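Local coordinates for high-affinity zinc uptake system protein znuA (PDB 3MFQ) that probably captures zinc and possibly other metal ions outside the cell and delivers them to an ABC transporter for uptake, at residues R8-T13 / D31-A36; V79-N84 / A117-E122; D89-D94 / F173-A178; Y165-H170 / E225-L230; E250-S255 / Y270-K275. One frame throughout, in Å; residues are numbered along the deposited sequence.

Contact 1: residues R8-T13 / D31-A36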
# COMPACT_ATOMS: atom_id res chain seq x y z
N ARG A 8 23.21 6.27 7.30
CA ARG A 8 21.87 6.79 7.54
C ARG A 8 21.05 6.74 6.26
O ARG A 8 21.38 7.37 5.26
CB ARG A 8 21.95 8.22 8.09
CG ARG A 8 20.61 8.80 8.54
CD ARG A 8 20.80 9.83 9.65
NE ARG A 8 21.53 9.26 10.78
CZ ARG A 8 21.00 8.47 11.70
NH1 ARG A 8 19.71 8.15 11.64
NH2 ARG A 8 21.74 8.00 12.69
N VAL A 9 19.95 5.99 6.30
CA VAL A 9 19.07 5.84 5.15
C VAL A 9 17.67 6.34 5.46
O VAL A 9 16.92 5.67 6.14
CB VAL A 9 18.99 4.35 4.73
CG1 VAL A 9 18.03 4.21 3.63
CG2 VAL A 9 20.37 3.84 4.38
N ALA A 10 17.33 7.50 4.91
CA ALA A 10 16.03 8.11 5.12
C ALA A 10 14.96 7.32 4.37
O ALA A 10 15.18 6.83 3.26
CB ALA A 10 16.06 9.54 4.68
N VAL A 11 13.80 7.17 4.99
CA VAL A 11 12.80 6.28 4.46
C VAL A 11 11.42 6.89 4.63
O VAL A 11 11.03 7.30 5.72
CB VAL A 11 12.90 4.87 5.11
CG1 VAL A 11 14.37 4.46 5.33
CG2 VAL A 11 12.13 4.82 6.42
N THR A 12 10.69 6.99 3.52
CA THR A 12 9.44 7.73 3.49
C THR A 12 8.33 7.07 4.30
O THR A 12 7.77 7.68 5.21
CB THR A 12 8.95 7.99 2.05
OG1 THR A 12 9.01 6.77 1.30
CG2 THR A 12 9.84 9.02 1.37
N THR A 13 8.01 5.82 3.98
CA THR A 13 6.88 5.16 4.60
C THR A 13 7.29 3.95 5.43
O THR A 13 8.39 3.43 5.29
CB THR A 13 5.88 4.67 3.55
OG1 THR A 13 6.34 3.44 2.99
CG2 THR A 13 5.72 5.71 2.45
N ASP A 31 15.76 6.35 9.03
CA ASP A 31 15.09 7.61 9.31
C ASP A 31 13.72 7.66 8.66
O ASP A 31 13.56 8.16 7.55
CB ASP A 31 15.94 8.79 8.82
CG ASP A 31 16.42 9.67 9.95
OD1 ASP A 31 15.63 10.51 10.42
OD2 ASP A 31 17.59 9.51 10.36
N LEU A 32 12.72 7.13 9.36
CA LEU A 32 11.36 7.14 8.85
C LEU A 32 10.80 8.55 8.88
O LEU A 32 10.82 9.22 9.91
CB LEU A 32 10.47 6.20 9.65
CG LEU A 32 9.00 6.21 9.23
CD1 LEU A 32 8.87 6.01 7.73
CD2 LEU A 32 8.21 5.16 9.99
N LEU A 33 10.29 9.00 7.74
CA LEU A 33 9.75 10.35 7.62
C LEU A 33 8.26 10.37 7.93
O LEU A 33 7.80 11.09 8.82
CB LEU A 33 10.00 10.91 6.23
CG LEU A 33 11.42 10.71 5.70
CD1 LEU A 33 11.64 11.58 4.47
CD2 LEU A 33 12.44 11.04 6.77
N ILE A 34 7.50 9.57 7.19
CA ILE A 34 6.06 9.49 7.36
C ILE A 34 5.69 8.41 8.37
O ILE A 34 5.84 7.22 8.09
CB ILE A 34 5.35 9.22 6.02
CG1 ILE A 34 5.84 10.20 4.96
CG2 ILE A 34 3.84 9.30 6.19
CD1 ILE A 34 5.21 10.00 3.60
N PRO A 35 5.21 8.82 9.55
CA PRO A 35 4.85 7.90 10.64
C PRO A 35 3.73 6.95 10.23
O PRO A 35 2.78 7.37 9.58
CB PRO A 35 4.35 8.84 11.74
CG PRO A 35 4.97 10.16 11.43
CD PRO A 35 5.02 10.23 9.94
N ALA A 36 3.85 5.69 10.62
CA ALA A 36 2.81 4.70 10.34
C ALA A 36 1.46 5.24 10.77
O ALA A 36 1.33 5.79 11.87
CB ALA A 36 3.12 3.40 11.05
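R8-T13 and D31-A36 run side by side in the same direction, their directions 18° apart, with A10 level with D31 and V11 with L32 in parallel bridges. D31 is held by both its backbone N and its backbone O: the N donates to V9 O, and the O accepts from V11 N at 2.8 Å. The ladder continues beyond the bridges, where L33 N reaches V11 O at 2.7 Å and I34 N reaches T12 O at 2.8 Å. On the sheet face bearing V11 and L32, the valine's CG2, in the crowded position between backbone N and carbonyl carbon, meets L32 CD1 at 3.7 Å; the leucine's CG is anti to N (chi1 177°), and the two chains cross at about a right angle. These are the two strands of a beta-alpha-beta crossover whose helix 14-24 starts right after T13, the N-cap residue, and strand 29-32 forms one border of the four-stranded parallel sheet. Beta-branched V9 and V11 suit an extended strand, and small A10 fits beside A56 and V59. At the R8 end of the pair, R8 bends at its third torsion so that NH1 meets D31 OD2 at 2.8 Å, a salt bridge nearly along the C-O axis, with guanidinium and carboxylate planes 84° apart. D31 OD1 has a weak, long ion pair with K52. T12, turned from the partner strand, gives its hydroxyl to a hydrogen bond with E67.

Contact 2: residues V79-N84 / A117-E122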
# COMPACT_ATOMS: atom_id res chain seq x y z
N VAL A 79 16.19 7.54 -4.19
CA VAL A 79 16.04 6.46 -5.16
C VAL A 79 14.67 5.80 -5.00
O VAL A 79 14.36 5.25 -3.95
CB VAL A 79 17.11 5.38 -4.98
CG1 VAL A 79 16.79 4.16 -5.83
CG2 VAL A 79 18.49 5.93 -5.32
N ALA A 80 13.87 5.85 -6.05
CA ALA A 80 12.57 5.20 -6.04
C ALA A 80 12.77 3.70 -6.23
O ALA A 80 13.44 3.27 -7.16
CB ALA A 80 11.68 5.76 -7.13
N VAL A 81 12.20 2.91 -5.32
CA VAL A 81 12.35 1.47 -5.39
C VAL A 81 11.59 0.90 -6.58
O VAL A 81 11.66 -0.29 -6.86
CB VAL A 81 11.84 0.80 -4.11
CG1 VAL A 81 12.73 1.18 -2.93
CG2 VAL A 81 10.40 1.20 -3.84
N SER A 82 10.89 1.78 -7.29
CA SER A 82 10.11 1.39 -8.45
C SER A 82 10.78 1.85 -9.74
O SER A 82 10.13 2.00 -10.77
CB SER A 82 8.70 1.98 -8.37
OG SER A 82 8.76 3.40 -8.38
N LYS A 83 12.09 2.08 -9.68
CA LYS A 83 12.81 2.61 -10.83
C LYS A 83 12.89 1.61 -11.98
O LYS A 83 13.06 1.99 -13.14
CB LYS A 83 14.21 3.07 -10.42
CG LYS A 83 14.95 2.07 -9.57
CD LYS A 83 16.38 2.52 -9.31
CE LYS A 83 17.16 2.61 -10.61
NZ LYS A 83 18.60 2.91 -10.37
N ASN A 84 12.76 0.32 -11.65
CA ASN A 84 12.89 -0.73 -12.65
C ASN A 84 11.58 -1.12 -13.33
O ASN A 84 11.59 -1.80 -14.35
CB ASN A 84 13.54 -1.98 -12.04
CG ASN A 84 15.04 -2.00 -12.25
OD1 ASN A 84 15.67 -0.96 -12.41
ND2 ASN A 84 15.62 -3.19 -12.23
N ALA A 117 14.39 -5.72 -4.66
CA ALA A 117 15.65 -5.88 -5.37
C ALA A 117 16.42 -4.57 -5.46
O ALA A 117 17.62 -4.52 -5.15
CB ALA A 117 15.40 -6.43 -6.76
N VAL A 118 15.74 -3.51 -5.88
CA VAL A 118 16.35 -2.18 -5.95
C VAL A 118 16.90 -1.77 -4.59
O VAL A 118 18.04 -1.31 -4.49
CB VAL A 118 15.34 -1.12 -6.43
CG1 VAL A 118 15.97 0.26 -6.41
CG2 VAL A 118 14.83 -1.46 -7.81
N ALA A 119 16.10 -1.96 -3.55
CA ALA A 119 16.50 -1.63 -2.19
C ALA A 119 17.75 -2.40 -1.79
O ALA A 119 18.67 -1.84 -1.18
CB ALA A 119 15.37 -1.91 -1.22
N SER A 120 17.78 -3.68 -2.13
CA SER A 120 18.93 -4.52 -1.85
C SER A 120 20.19 -3.96 -2.50
O SER A 120 21.22 -3.82 -1.85
CB SER A 120 18.67 -5.94 -2.34
OG SER A 120 19.78 -6.77 -2.06
N GLU A 121 20.09 -3.63 -3.78
CA GLU A 121 21.24 -3.17 -4.56
C GLU A 121 21.71 -1.78 -4.15
O GLU A 121 22.79 -1.34 -4.54
CB GLU A 121 20.92 -3.21 -6.05
CG GLU A 121 20.33 -4.54 -6.50
CD GLU A 121 20.29 -4.68 -8.01
OE1 GLU A 121 19.77 -5.70 -8.51
OE2 GLU A 121 20.78 -3.76 -8.70
N GLU A 122 20.88 -1.09 -3.37
CA GLU A 122 21.24 0.23 -2.86
C GLU A 122 21.86 0.15 -1.47
O GLU A 122 22.68 0.98 -1.10
CB GLU A 122 20.02 1.15 -2.83
CG GLU A 122 19.65 1.72 -4.19
CD GLU A 122 20.77 2.56 -4.79
OE1 GLU A 122 21.35 2.13 -5.80
OE2 GLU A 122 21.06 3.64 -4.24
O HOH W 1 19.25 1.91 -7.50
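V118 carries this contact, and its branch can be followed outward from the helix 109-123. V118 CB lies 3.8 Å from V81 O, against the backbone of the turn. V118 CG1, anti to the backbone N (chi1 176°), reaches furthest along K83: it sits 3.7 Å from K83 CD and 4.0 Å from V79 CG1, so one methyl spans the strand and the lysine stem. V118 CG2 turns the other way, anti to the carbonyl carbon, and rests 3.5 Å from V81 O. A branched, purely apolar side chain fits here because it lies among a valine methyl, the aliphatic part of a lysine and the carbonyl oxygen of V81. These surroundings are shaped by the type I turn from A80 to K83, closed by a weak hydrogen bond from K83 N to A80 O. One helical turn on, E122 approaches V79 tip to tip. Its charge is met through water: the same water accepts from K83 NZ at 3.1 Å and donates to E122 OE1 at 2.7 Å, so the lysine lays its stem over V118 and keeps its ammonium at the solvent side. Deeper in, V81 CG1 faces A119 CB, with M19 of helix 14-24 touching both residues. Packing of this kind, a helix laid against the last strand of a parallel sheet and the turn that leaves it, is typical of the layered alpha/beta lobes of metal-binding solute-binding proteins.

Contact 3: residues D89-D94 / F173-A178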
# COMPACT_ATOMS: atom_id res chain seq x y z
N ASP A 89 3.76 -2.98 -16.40
CA ASP A 89 3.61 -3.27 -14.98
C ASP A 89 2.65 -2.28 -14.35
O ASP A 89 1.97 -2.58 -13.37
CB ASP A 89 4.96 -3.17 -14.27
CG ASP A 89 5.94 -4.23 -14.72
OD1 ASP A 89 5.53 -5.15 -15.45
OD2 ASP A 89 7.12 -4.13 -14.33
N LEU A 90 2.59 -1.09 -14.93
CA LEU A 90 1.85 0.01 -14.34
C LEU A 90 0.35 -0.15 -14.48
O LEU A 90 -0.13 -0.71 -15.46
CB LEU A 90 2.29 1.34 -14.95
CG LEU A 90 3.50 2.02 -14.31
CD1 LEU A 90 4.59 1.01 -13.97
CD2 LEU A 90 4.04 3.10 -15.22
N ASN A 91 -0.37 0.34 -13.48
CA ASN A 91 -1.81 0.48 -13.56
C ASN A 91 -2.10 1.95 -13.82
O ASN A 91 -1.54 2.82 -13.16
CB ASN A 91 -2.46 0.05 -12.24
CG ASN A 91 -3.37 -1.15 -12.40
OD1 ASN A 91 -4.58 -1.06 -12.19
ND2 ASN A 91 -2.80 -2.28 -12.78
N THR A 92 -2.97 2.23 -14.79
CA THR A 92 -3.22 3.61 -15.17
C THR A 92 -4.70 3.94 -15.28
O THR A 92 -5.46 3.22 -15.93
CB THR A 92 -2.51 3.97 -16.48
OG1 THR A 92 -1.10 3.87 -16.31
CG2 THR A 92 -2.87 5.38 -16.91
N MET A 93 -5.12 5.03 -14.63
CA MET A 93 -6.49 5.49 -14.72
C MET A 93 -6.55 6.86 -15.37
O MET A 93 -5.57 7.32 -15.97
CB MET A 93 -7.14 5.53 -13.33
CG MET A 93 -8.62 5.14 -13.32
SD MET A 93 -8.89 3.35 -13.31
CE MET A 93 -10.67 3.26 -13.54
N ASP A 94 -7.69 7.53 -15.26
CA ASP A 94 -7.88 8.84 -15.86
C ASP A 94 -8.27 9.88 -14.81
O ASP A 94 -8.91 9.56 -13.82
CB ASP A 94 -8.94 8.78 -16.96
CG ASP A 94 -10.22 8.10 -16.50
OD1 ASP A 94 -11.18 8.02 -17.30
OD2 ASP A 94 -10.28 7.64 -15.34
N PHE A 173 -6.28 -0.91 -4.40
CA PHE A 173 -6.11 -2.35 -4.50
C PHE A 173 -6.24 -2.86 -5.93
O PHE A 173 -6.57 -4.03 -6.15
CB PHE A 173 -7.11 -3.07 -3.60
CG PHE A 173 -6.97 -2.74 -2.14
CD1 PHE A 173 -7.69 -1.70 -1.58
CD2 PHE A 173 -6.11 -3.46 -1.33
CE1 PHE A 173 -7.56 -1.39 -0.23
CE2 PHE A 173 -5.97 -3.16 0.02
CZ PHE A 173 -6.70 -2.12 0.56
N ASN A 174 -6.00 -1.98 -6.89
CA ASN A 174 -6.03 -2.37 -8.30
C ASN A 174 -5.00 -3.44 -8.60
O ASN A 174 -5.27 -4.38 -9.35
CB ASN A 174 -5.80 -1.16 -9.20
CG ASN A 174 -7.04 -0.31 -9.37
OD1 ASN A 174 -8.15 -0.83 -9.45
ND2 ASN A 174 -6.86 1.00 -9.44
N TYR A 175 -3.81 -3.28 -8.03
CA TYR A 175 -2.75 -4.25 -8.22
C TYR A 175 -3.11 -5.56 -7.52
O TYR A 175 -2.76 -6.64 -7.99
CB TYR A 175 -1.42 -3.70 -7.70
CG TYR A 175 -0.87 -2.57 -8.54
CD1 TYR A 175 0.01 -2.81 -9.58
CD2 TYR A 175 -1.24 -1.25 -8.29
CE1 TYR A 175 0.52 -1.78 -10.35
CE2 TYR A 175 -0.74 -0.21 -9.05
CZ TYR A 175 0.14 -0.48 -10.08
OH TYR A 175 0.64 0.55 -10.84
N PHE A 176 -3.82 -5.44 -6.41
CA PHE A 176 -4.26 -6.61 -5.66
C PHE A 176 -5.30 -7.38 -6.46
O PHE A 176 -5.15 -8.57 -6.73
CB PHE A 176 -4.84 -6.20 -4.31
CG PHE A 176 -5.48 -7.33 -3.57
CD1 PHE A 176 -4.73 -8.14 -2.73
CD2 PHE A 176 -6.83 -7.60 -3.71
CE1 PHE A 176 -5.31 -9.18 -2.04
CE2 PHE A 176 -7.41 -8.64 -3.03
CZ PHE A 176 -6.65 -9.44 -2.19
N ALA A 177 -6.37 -6.68 -6.84
CA ALA A 177 -7.45 -7.28 -7.60
C ALA A 177 -6.94 -7.94 -8.87
O ALA A 177 -7.38 -9.03 -9.24
CB ALA A 177 -8.49 -6.23 -7.94
N ALA A 178 -6.00 -7.28 -9.53
CA ALA A 178 -5.43 -7.78 -10.77
C ALA A 178 -4.66 -9.07 -10.54
O ALA A 178 -4.55 -9.90 -11.44
CB ALA A 178 -4.53 -6.74 -11.40
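Y175 OH is the best-held polar atom, gripped by two hydrogen bonds: N91 N donates to it at 2.8 Å with an angle of 158°, and the phenol in turn bonds to the carbonyl O of D102. Being both acceptor and donor, a tyrosine hydroxyl suits a place between a backbone N-H and a carbonyl. The ring is carried out from the helix by chi1 of -69°, with CG anti to the carbonyl carbon, and comes to N91 tip to tip. N91 CB sits 3.4 Å from Y175 CZ, while N91 ND2 lies over one face near the rim, 4.1 Å from Y175 CE1. At the ring edge D89 O approaches Y175 CE1 at 3.4 Å, a carbonyl beside the slightly positive rim of the ring. The contact joins the beta-hairpin of strands 92-93 and 100-101 to the start of helix 174-179, in which F173 is the N-cap residue; N91 and D102 are themselves linked by a backbone hydrogen bond at the mouth of the hairpin, so the tyrosine clasps both of its arms. N174, on the first turn of the helix, crosses N91 obliquely: N91 OD1 lies 3.2 Å from N174 CB, and the two amide planes are 23° apart. The polar end of N174 is used elsewhere, its ND2 being hydrogen-bonded to OD2 of D102, two residues before the zinc ligand H104.

Contact 4: residues Y165-H170 / E225-L230. With ZN (zinc ion), chain D.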
# COMPACT_ATOMS: atom_id res chain seq x y z
N TYR A 165 -15.69 -9.26 -4.86
CA TYR A 165 -15.85 -7.83 -5.04
C TYR A 165 -15.45 -7.08 -3.78
O TYR A 165 -16.09 -7.21 -2.74
CB TYR A 165 -17.29 -7.50 -5.42
CG TYR A 165 -17.68 -7.99 -6.79
CD1 TYR A 165 -18.17 -9.28 -6.98
CD2 TYR A 165 -17.55 -7.17 -7.90
CE1 TYR A 165 -18.53 -9.73 -8.23
CE2 TYR A 165 -17.91 -7.62 -9.16
CZ TYR A 165 -18.40 -8.90 -9.32
OH TYR A 165 -18.75 -9.34 -10.57
N LEU A 166 -14.40 -6.28 -3.89
CA LEU A 166 -13.86 -5.55 -2.76
C LEU A 166 -14.28 -4.09 -2.81
O LEU A 166 -14.18 -3.45 -3.86
CB LEU A 166 -12.34 -5.66 -2.74
CG LEU A 166 -11.58 -5.01 -1.58
CD1 LEU A 166 -12.03 -5.60 -0.26
CD2 LEU A 166 -10.09 -5.19 -1.77
N VAL A 167 -14.74 -3.56 -1.68
CA VAL A 167 -15.12 -2.16 -1.61
C VAL A 167 -14.29 -1.43 -0.56
O VAL A 167 -14.31 -1.78 0.62
CB VAL A 167 -16.61 -1.99 -1.27
CG1 VAL A 167 -16.98 -0.52 -1.22
CG2 VAL A 167 -17.47 -2.72 -2.29
N THR A 168 -13.56 -0.42 -1.00
CA THR A 168 -12.65 0.31 -0.13
C THR A 168 -12.85 1.81 -0.30
O THR A 168 -13.42 2.25 -1.30
CB THR A 168 -11.19 -0.06 -0.43
OG1 THR A 168 -10.87 0.33 -1.77
CG2 THR A 168 -10.99 -1.56 -0.29
N PRO A 169 -12.39 2.60 0.68
CA PRO A 169 -12.51 4.07 0.67
C PRO A 169 -11.91 4.73 -0.57
O PRO A 169 -12.45 5.73 -1.04
CB PRO A 169 -11.74 4.48 1.92
CG PRO A 169 -11.86 3.32 2.83
CD PRO A 169 -11.81 2.11 1.94
N HIS A 170 -10.81 4.19 -1.09
CA HIS A 170 -10.25 4.71 -2.33
C HIS A 170 -9.52 3.64 -3.14
O HIS A 170 -9.22 2.56 -2.64
CB HIS A 170 -9.34 5.92 -2.07
CG HIS A 170 -7.99 5.57 -1.55
ND1 HIS A 170 -7.77 5.13 -0.26
CD2 HIS A 170 -6.77 5.61 -2.14
CE1 HIS A 170 -6.48 4.91 -0.09
NE2 HIS A 170 -5.85 5.19 -1.21
N GLU A 225 -15.88 7.37 8.27
CA GLU A 225 -17.20 7.99 8.12
C GLU A 225 -17.68 7.86 6.69
O GLU A 225 -18.86 7.62 6.44
CB GLU A 225 -17.14 9.47 8.51
CG GLU A 225 -18.16 9.87 9.56
CD GLU A 225 -19.59 9.60 9.12
OE1 GLU A 225 -20.25 8.74 9.74
OE2 GLU A 225 -20.05 10.26 8.16
N ARG A 226 -16.76 8.01 5.75
CA ARG A 226 -17.07 7.92 4.33
C ARG A 226 -17.76 6.61 3.99
O ARG A 226 -18.69 6.58 3.18
CB ARG A 226 -15.80 8.05 3.51
CG ARG A 226 -16.02 7.90 2.02
CD ARG A 226 -14.70 7.70 1.31
NE ARG A 226 -13.71 8.68 1.73
CZ ARG A 226 -12.49 8.77 1.21
NH1 ARG A 226 -12.11 7.94 0.25
NH2 ARG A 226 -11.65 9.70 1.64
N MET A 227 -17.31 5.52 4.61
CA MET A 227 -17.87 4.21 4.33
C MET A 227 -19.19 4.01 5.07
O MET A 227 -20.02 3.19 4.66
CB MET A 227 -16.88 3.09 4.69
CG MET A 227 -15.57 3.16 3.91
SD MET A 227 -15.79 3.11 2.12
CE MET A 227 -16.18 1.38 1.87
N LYS A 228 -19.39 4.75 6.15
CA LYS A 228 -20.64 4.68 6.88
C LYS A 228 -21.69 5.59 6.25
O LYS A 228 -22.89 5.35 6.39
CB LYS A 228 -20.44 5.01 8.36
CG LYS A 228 -19.87 3.84 9.15
CD LYS A 228 -20.13 3.99 10.64
CE LYS A 228 -19.78 2.71 11.39
NZ LYS A 228 -19.99 2.84 12.86
N LYS A 229 -21.23 6.63 5.56
CA LYS A 229 -22.12 7.45 4.75
C LYS A 229 -22.44 6.71 3.46
O LYS A 229 -23.46 6.96 2.82
CB LYS A 229 -21.48 8.81 4.45
CG LYS A 229 -21.87 9.91 5.42
CD LYS A 229 -23.33 10.30 5.25
CE LYS A 229 -23.75 11.37 6.25
NZ LYS A 229 -25.13 11.86 5.99
N LEU A 230 -21.56 5.79 3.09
CA LEU A 230 -21.74 4.96 1.90
C LEU A 230 -22.73 3.85 2.20
O LEU A 230 -23.54 3.48 1.35
CB LEU A 230 -20.40 4.37 1.46
CG LEU A 230 -20.39 3.50 0.20
CD1 LEU A 230 -20.87 4.29 -1.00
CD2 LEU A 230 -19.00 2.94 -0.04
ZN ZN D . -3.70 5.34 -1.47
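M227 is the bump that does most of the filling here. Its chain bends at both the second and third torsions, so it curls like a hook around the bend where strand 165-167 passes into the T168-P169 loop. The hook's M227 CG presses on P169 CG at 3.9 Å, M227 SD lies 3.7 Å from P169 CA, and M227 CE turns back to V167 CG1 at 3.7 Å. Unbranched and flexible, methionine can follow this corner. The rigid proline ring, crossed at about a right angle, meets it through CG, and V167 adds a methyl, CG1, that L230 CD2 meets tip to tip at 4.2 Å. I216 of strand 215-217 touches V167, M227 and L230, adding to the apolar layer between strand and helix 225-235. Beside this apolar patch R226 supplies the polar contact: its NH1 donates to P169 O at 2.6 Å, with that oxygen in the guanidinium plane but the donor well above the carbonyl plane. T168 OG1 gives a further bond to H170 O, 2.9 Å away. The carbonyls of P169 and H170 are thus both bonded, one by the helix and one within the loop, while H170 ND1 is hydrogen-bonded to E219 and H170 NE2 binds ZN at 2.2 Å; the glutamate would be expected to make the imidazole a stronger ligand.

Contact 5: residues E250-S255 / Y270-K275. With ZN (zinc ion), chain D.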
# COMPACT_ATOMS: atom_id res chain seq x y z
N GLU A 250 -9.40 -3.15 10.18
CA GLU A 250 -9.06 -2.16 9.18
C GLU A 250 -8.06 -2.72 8.18
O GLU A 250 -7.12 -3.42 8.55
CB GLU A 250 -8.48 -0.91 9.85
CG GLU A 250 -9.49 -0.07 10.60
CD GLU A 250 -8.84 1.13 11.27
OE1 GLU A 250 -7.63 1.06 11.56
OE2 GLU A 250 -9.54 2.14 11.50
N LEU A 251 -8.28 -2.40 6.91
CA LEU A 251 -7.33 -2.74 5.86
C LEU A 251 -6.23 -1.70 5.85
O LEU A 251 -6.48 -0.52 6.10
CB LEU A 251 -8.02 -2.78 4.50
CG LEU A 251 -9.08 -3.85 4.25
CD1 LEU A 251 -9.72 -3.66 2.89
CD2 LEU A 251 -8.47 -5.24 4.37
N PHE A 252 -5.00 -2.13 5.57
CA PHE A 252 -3.90 -1.20 5.40
C PHE A 252 -3.66 -1.00 3.92
O PHE A 252 -3.37 -1.95 3.20
CB PHE A 252 -2.63 -1.73 6.07
CG PHE A 252 -2.82 -2.13 7.50
CD1 PHE A 252 -2.91 -1.18 8.50
CD2 PHE A 252 -2.90 -3.47 7.85
CE1 PHE A 252 -3.07 -1.55 9.82
CE2 PHE A 252 -3.06 -3.85 9.17
CZ PHE A 252 -3.15 -2.89 10.15
N SER A 253 -3.78 0.24 3.46
CA SER A 253 -3.55 0.55 2.06
C SER A 253 -2.29 1.38 1.89
O SER A 253 -1.39 1.02 1.14
CB SER A 253 -4.75 1.28 1.45
OG SER A 253 -4.81 2.62 1.93
N ASP A 254 -2.24 2.50 2.61
CA ASP A 254 -1.15 3.46 2.44
C ASP A 254 -0.20 3.48 3.62
O ASP A 254 0.55 4.44 3.80
CB ASP A 254 -1.72 4.86 2.21
CG ASP A 254 -2.50 4.96 0.91
OD1 ASP A 254 -2.29 4.11 0.03
OD2 ASP A 254 -3.32 5.90 0.78
N SER A 255 -0.22 2.42 4.43
CA SER A 255 0.66 2.36 5.59
C SER A 255 0.61 1.01 6.28
O SER A 255 -0.41 0.33 6.25
CB SER A 255 0.30 3.45 6.59
OG SER A 255 1.09 3.35 7.76
N TYR A 270 -0.02 -7.88 5.14
CA TYR A 270 -0.65 -8.54 4.01
C TYR A 270 -1.63 -9.61 4.46
O TYR A 270 -2.79 -9.63 4.03
CB TYR A 270 0.41 -9.18 3.12
CG TYR A 270 0.14 -9.04 1.65
CD1 TYR A 270 -0.97 -9.63 1.07
CD2 TYR A 270 1.01 -8.32 0.83
CE1 TYR A 270 -1.21 -9.51 -0.28
CE2 TYR A 270 0.77 -8.19 -0.52
CZ TYR A 270 -0.34 -8.79 -1.07
OH TYR A 270 -0.60 -8.68 -2.41
N LYS A 271 -1.15 -10.50 5.32
CA LYS A 271 -1.98 -11.58 5.84
C LYS A 271 -3.20 -11.01 6.54
O LYS A 271 -4.32 -11.47 6.33
CB LYS A 271 -1.18 -12.46 6.80
CG LYS A 271 0.00 -13.17 6.16
CD LYS A 271 0.73 -14.04 7.17
CE LYS A 271 1.91 -14.75 6.54
NZ LYS A 271 2.63 -15.61 7.52
N HIS A 272 -2.97 -10.00 7.37
CA HIS A 272 -4.05 -9.32 8.07
C HIS A 272 -5.14 -8.88 7.10
O HIS A 272 -6.33 -9.13 7.33
CB HIS A 272 -3.51 -8.11 8.83
CG HIS A 272 -4.58 -7.22 9.38
ND1 HIS A 272 -5.05 -7.34 10.67
CD2 HIS A 272 -5.26 -6.19 8.82
CE1 HIS A 272 -5.98 -6.42 10.88
NE2 HIS A 272 -6.13 -5.71 9.77
N ASN A 273 -4.74 -8.21 6.03
CA ASN A 273 -5.69 -7.76 5.02
C ASN A 273 -6.45 -8.94 4.42
O ASN A 273 -7.68 -8.91 4.34
CB ASN A 273 -4.97 -6.98 3.92
CG ASN A 273 -4.61 -5.57 4.35
OD1 ASN A 273 -4.87 -5.17 5.48
ND2 ASN A 273 -4.03 -4.80 3.43
N VAL A 274 -5.72 -9.97 4.02
CA VAL A 274 -6.32 -11.14 3.39
C VAL A 274 -7.33 -11.86 4.28
O VAL A 274 -8.47 -12.08 3.88
CB VAL A 274 -5.25 -12.14 2.93
CG1 VAL A 274 -5.88 -13.46 2.58
CG2 VAL A 274 -4.48 -11.57 1.75
N LYS A 275 -6.92 -12.21 5.50
CA LYS A 275 -7.81 -12.88 6.44
C LYS A 275 -9.09 -12.08 6.62
O LYS A 275 -10.19 -12.63 6.72
CB LYS A 275 -7.14 -13.09 7.79
CG LYS A 275 -6.02 -14.13 7.81
CD LYS A 275 -5.59 -14.43 9.25
CE LYS A 275 -4.39 -15.37 9.30
NZ LYS A 275 -4.04 -15.75 10.70
ZN ZN D . -3.70 5.34 -1.47
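Two torsions on helix 266-281 set up this contact: H272 has its CG anti to the backbone N (chi1 170°), and N273 has its CG anti to the carbonyl carbon (chi1 -77°), so neighbouring side chains reach the same loop. That loop, E250-S255, follows strand 242-244 and brings D254 to the metal site of what is, by family, a TroA-like metal-binding solute-binding protein; the helix is the last of the chain. N273 holds F252 by both sides of its residue. Its OD1 accepts from F252 N at 3.0 Å, in the carbonyl plane and on a lone pair, and its ND2 donates to F252 O at 2.9 Å, again on a lone pair. An asparagine suits the place because its amide carries one acceptor and one donor, as a neighbouring backbone would, and the pair of bonds fixes its rotation. L251 CD2 crosses N273 obliquely, 3.8 Å from its OD1. H272 NE2 donates to E250 O at 2.8 Å; because a carbonyl can only accept, NE2 carries the proton. F252 reaches over one face of this imidazole, CE2 foremost. The two rings sit obliquely, centroids 4.8 Å apart and planes at 44°. Three bonds from a helix therefore tie down a loop without regular structure just before the metal ligand. S253 OG is hydrogen-bonded to E219, whose other carboxylate oxygen bonds to H170. D254 grips the zinc with both carboxylate oxygens, OD1 and OD2 each 2.4 Å from ZN, alongside H41, H104 and H170.

How the contacts relate
From the N terminus, contact 1 closes the short loop over helix 14-24 between neighbouring strands of the four-stranded sheet. Contact 2 ties that sheet's edge strand 79-80 to segment 117-122 of helix 109-123; before it closes, the chain has passed 89-94, so contacts 2 and 3 cross. Contact 3 makes a long jump, joining hairpin 92-101 to helix 174-179, and is crossed in turn by contact 4, which sets strand 165-167 against helix 225-235. Contact 5 follows in series, tying the D254 loop to helix 266-281. Contacts 4 and 5 both supply zinc ligands, F173 packs against residues of each, and A36 meets S255, which follows D254, linking contact 1 to contact 5.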